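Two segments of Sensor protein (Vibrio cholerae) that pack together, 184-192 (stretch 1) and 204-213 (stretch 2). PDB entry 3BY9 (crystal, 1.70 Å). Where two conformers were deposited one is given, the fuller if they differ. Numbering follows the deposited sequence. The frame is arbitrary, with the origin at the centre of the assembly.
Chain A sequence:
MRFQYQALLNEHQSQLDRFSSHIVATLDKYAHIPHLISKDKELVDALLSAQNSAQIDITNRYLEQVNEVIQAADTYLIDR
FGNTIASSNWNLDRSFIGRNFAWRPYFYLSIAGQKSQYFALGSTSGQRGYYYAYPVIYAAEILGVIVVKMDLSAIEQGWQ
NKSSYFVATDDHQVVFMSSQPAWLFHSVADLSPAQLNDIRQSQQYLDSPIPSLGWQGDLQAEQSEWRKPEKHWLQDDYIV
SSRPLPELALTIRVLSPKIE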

# COMPACT_ATOMS: atom_id res chain seq x y z
N LEU A 184 11.72 7.09 1.10
CA LEU A 184 10.66 6.44 0.28
C LEU A 184 11.18 6.02 -1.08
O LEU A 184 11.91 6.77 -1.72
CB LEU A 184 9.46 7.38 0.06
CG LEU A 184 8.65 7.67 1.35
CD1 LEU A 184 7.54 8.68 1.01
CD2 LEU A 184 8.04 6.40 1.95
N PHE A 185 10.79 4.83 -1.53
CA PHE A 185 11.17 4.29 -2.82
C PHE A 185 12.69 3.99 -2.96
O PHE A 185 13.18 3.89 -4.07
CB PHE A 185 10.68 5.17 -3.98
CG PHE A 185 9.20 5.48 -3.92
CD1 PHE A 185 8.26 4.47 -3.93
CD2 PHE A 185 8.77 6.80 -3.81
CE1 PHE A 185 6.87 4.75 -3.82
CE2 PHE A 185 7.40 7.10 -3.70
CZ PHE A 185 6.45 6.07 -3.71
N HIS A 186 13.41 3.88 -1.83
CA HIS A 186 14.81 3.46 -1.86
C HIS A 186 14.81 2.07 -1.25
O HIS A 186 13.95 1.70 -0.44
CB HIS A 186 15.70 4.32 -0.97
CG HIS A 186 15.92 5.70 -1.49
ND1 HIS A 186 14.89 6.58 -1.76
CD2 HIS A 186 17.08 6.35 -1.78
CE1 HIS A 186 15.41 7.72 -2.19
NE2 HIS A 186 16.73 7.61 -2.21
N SER A 187 15.78 1.25 -1.63
CA SER A 187 15.87 -0.07 -1.01
C SER A 187 16.78 0.05 0.21
O SER A 187 17.67 0.90 0.26
CB SER A 187 16.45 -1.11 -1.97
OG SER A 187 17.73 -0.71 -2.48
N VAL A 188 16.59 -0.83 1.20
CA VAL A 188 17.41 -0.74 2.39
C VAL A 188 18.85 -1.07 2.05
O VAL A 188 19.78 -0.42 2.52
CB VAL A 188 16.91 -1.71 3.48
CG1 VAL A 188 17.93 -1.84 4.62
CG2 VAL A 188 15.56 -1.18 4.04
N ALA A 189 19.03 -2.11 1.21
CA ALA A 189 20.35 -2.59 0.82
C ALA A 189 20.46 -2.65 -0.70
O ALA A 189 19.47 -2.59 -1.41
CB ALA A 189 20.58 -4.01 1.39
N ASP A 190 21.69 -2.83 -1.19
CA ASP A 190 21.88 -2.88 -2.63
C ASP A 190 21.11 -4.04 -3.29
O ASP A 190 20.99 -5.12 -2.71
CB ASP A 190 23.37 -3.04 -2.98
CG ASP A 190 24.24 -1.87 -2.52
OD1 ASP A 190 23.72 -0.81 -2.13
OD2 ASP A 190 25.48 -2.02 -2.58
N LEU A 191 20.61 -3.76 -4.49
CA LEU A 191 19.84 -4.72 -5.29
C LEU A 191 20.58 -4.93 -6.61
O LEU A 191 21.25 -4.02 -7.13
CB LEU A 191 18.43 -4.18 -5.61
CG LEU A 191 17.52 -4.08 -4.37
CD1 LEU A 191 16.18 -3.41 -4.75
CD2 LEU A 191 17.28 -5.45 -3.84
N SER A 192 20.42 -6.10 -7.19
CA SER A 192 21.10 -6.38 -8.45
C SER A 192 20.29 -5.81 -9.62
O SER A 192 19.11 -5.50 -9.48
CB SER A 192 21.23 -7.88 -8.60
OG SER A 192 19.95 -8.42 -8.88
N GLN A 204 4.82 -1.69 -9.71
CA GLN A 204 4.31 -1.40 -8.37
C GLN A 204 4.68 0.02 -7.97
O GLN A 204 3.87 0.69 -7.32
CB GLN A 204 4.89 -2.38 -7.35
CG GLN A 204 4.24 -2.23 -5.93
CD GLN A 204 4.44 -3.49 -5.11
OE1 GLN A 204 5.40 -4.25 -5.35
NE2 GLN A 204 3.55 -3.73 -4.14
N TYR A 205 5.88 0.48 -8.37
CA TYR A 205 6.31 1.86 -8.11
C TYR A 205 6.51 2.58 -9.45
O TYR A 205 7.36 3.48 -9.57
CB TYR A 205 7.61 1.90 -7.29
CG TYR A 205 7.52 1.04 -6.06
CD1 TYR A 205 6.56 1.31 -5.07
CD2 TYR A 205 8.29 -0.10 -5.93
CE1 TYR A 205 6.39 0.45 -3.98
CE2 TYR A 205 8.13 -0.94 -4.87
CZ TYR A 205 7.17 -0.66 -3.89
OH TYR A 205 7.03 -1.49 -2.81
N LEU A 206 5.67 2.24 -10.43
CA LEU A 206 5.72 2.82 -11.76
C LEU A 206 7.16 2.75 -12.28
O LEU A 206 7.79 1.67 -12.18
CB LEU A 206 5.20 4.25 -11.73
CG LEU A 206 3.79 4.35 -11.06
CD1 LEU A 206 3.24 5.76 -11.07
CD2 LEU A 206 2.81 3.41 -11.76
N ASP A 207 7.67 3.87 -12.82
CA ASP A 207 9.06 3.91 -13.34
C ASP A 207 10.03 4.57 -12.35
O ASP A 207 11.06 5.16 -12.74
CB ASP A 207 9.14 4.69 -14.65
CG ASP A 207 8.30 4.10 -15.75
OD1 ASP A 207 8.19 2.87 -15.83
OD2 ASP A 207 7.79 4.89 -16.58
N SER A 208 9.71 4.47 -11.07
CA SER A 208 10.54 5.08 -10.05
C SER A 208 11.91 4.50 -10.02
O SER A 208 12.08 3.28 -10.10
CB SER A 208 9.96 4.88 -8.62
OG SER A 208 8.71 5.50 -8.48
N PRO A 209 12.94 5.36 -9.96
CA PRO A 209 14.28 4.80 -9.88
C PRO A 209 14.26 4.30 -8.44
O PRO A 209 13.62 4.91 -7.57
CB PRO A 209 15.18 6.03 -10.02
CG PRO A 209 14.43 6.87 -11.00
CD PRO A 209 12.96 6.72 -10.56
N ILE A 210 14.92 3.19 -8.17
CA ILE A 210 14.95 2.66 -6.81
C ILE A 210 16.43 2.72 -6.38
O ILE A 210 17.18 1.78 -6.58
CB ILE A 210 14.49 1.21 -6.81
CG1 ILE A 210 13.09 1.10 -7.46
CG2 ILE A 210 14.50 0.63 -5.37
CD1 ILE A 210 11.93 1.75 -6.67
N PRO A 211 16.86 3.84 -5.78
CA PRO A 211 18.27 3.91 -5.36
C PRO A 211 18.40 3.09 -4.10
O PRO A 211 17.40 2.75 -3.46
CB PRO A 211 18.49 5.39 -5.02
CG PRO A 211 17.32 6.11 -5.54
CD PRO A 211 16.17 5.12 -5.58
N SER A 212 19.64 2.82 -3.72
CA SER A 212 19.89 2.05 -2.50
C SER A 212 20.35 2.92 -1.35
O SER A 212 21.15 3.85 -1.55
CB SER A 212 20.99 1.02 -2.78
OG SER A 212 21.34 0.39 -1.55
N LEU A 213 19.86 2.64 -0.14
CA LEU A 213 20.29 3.38 1.06
C LEU A 213 21.65 2.85 1.52
O LEU A 213 22.29 3.44 2.41
CB LEU A 213 19.26 3.24 2.18
CG LEU A 213 17.92 3.91 1.82
CD1 LEU A 213 16.86 3.53 2.85
CD2 LEU A 213 18.06 5.42 1.75
O HOH W 1 18.34 -0.32 -5.19

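Neither stretch contains a regular helix or strand, and the contact, which buries 578 Å² summed over both sides, combines a short backbone register near the end of stretch 2 with side-chain packing before it. The nearest CA pairs define that register: His186 with Pro211, Ser187 with Ser212 and Val188 with Leu213, at 4.9, 4.8 and 5.2 Å. Both segments advance together along it, so the two segments run side by side in the same sense.

Gln204 makes no contact with stretch 1, and the packing begins at Tyr205, whose CA-to-CB bond points toward the other segment. Its CD1 lies 3.7 Å from CE1 of Phe185, near the plane of the phenylalanine ring at its edge. With centroids 5.7 Å apart and planes at 58°, the pair is oblique, an apolar contact between two tilted rings.

From Tyr205 to Ser208 the chain makes a type II' turn, with Leu206 at positive phi (phi 50°, psi -132°), as is characteristic of the second residue of a type II' turn. The carbonyl Tyr205 O closes it by accepting two hydrogen bonds from one residue: Ser208 N at 3.0 Å and Ser208 OG at 2.7 Å. Leu206 and Asp207, at the turn's centre, stay clear of stretch 1.

Beyond Pro209, which contributes little, Ile210 brings both backbone and side chain to the contact. Its CA approaches Phe185 O at 3.5 Å, with an angle of 158° at the hydrogen, good geometry for a CA-H...O contact. This matters because Phe185 O is buried here without a conventional partner. The methyl CG2 of Ile210 sits 4.0 Å from Ser187 N and 4.4 Å from Leu191 CD1, the latter a loose apolar contact. A water joins the segments by donating to Ile210 O and to Ser187 OG, each at 2.8 Å from the water oxygen.

Pro211 supplies the first inter-segment backbone hydrogen bond: Ser187 N donates to Pro211 O at 2.9 Å and 157°. The same oxygen is 3.1 Å from His186 CA, but the 124° angle at the hydrogen makes that CA-H...O contact less linear. The proline ring lies over one face of the imidazole, with Pro211 CG 3.9 Å from the His186 ring centroid and 24° off the normal, a CH-pi arrangement. The histidine ring is also tethered within its own segment, where His186 ND1 donates to Leu184 O at 3.0 Å.

Ser212 pairs with Ser187 in a single beta bridge. Its OG donates to Asp190 OD1 at 2.7 Å; although the CA-to-CB bond of Asp190 points away, the carboxylate end comes back within reach. Ser187 OG instead donates to Ala189 O at 2.8 Å, within stretch 1.

Leu213 completes the bridge: its N donates to Ser187 O at 2.8 Å and 165°. Thus Ser187 uses both its N and its O, bonding to the residues flanking Ser212. Leu213 points its CA-to-CB bond toward stretch 1, placing CG 3.6 Å from His186 CB.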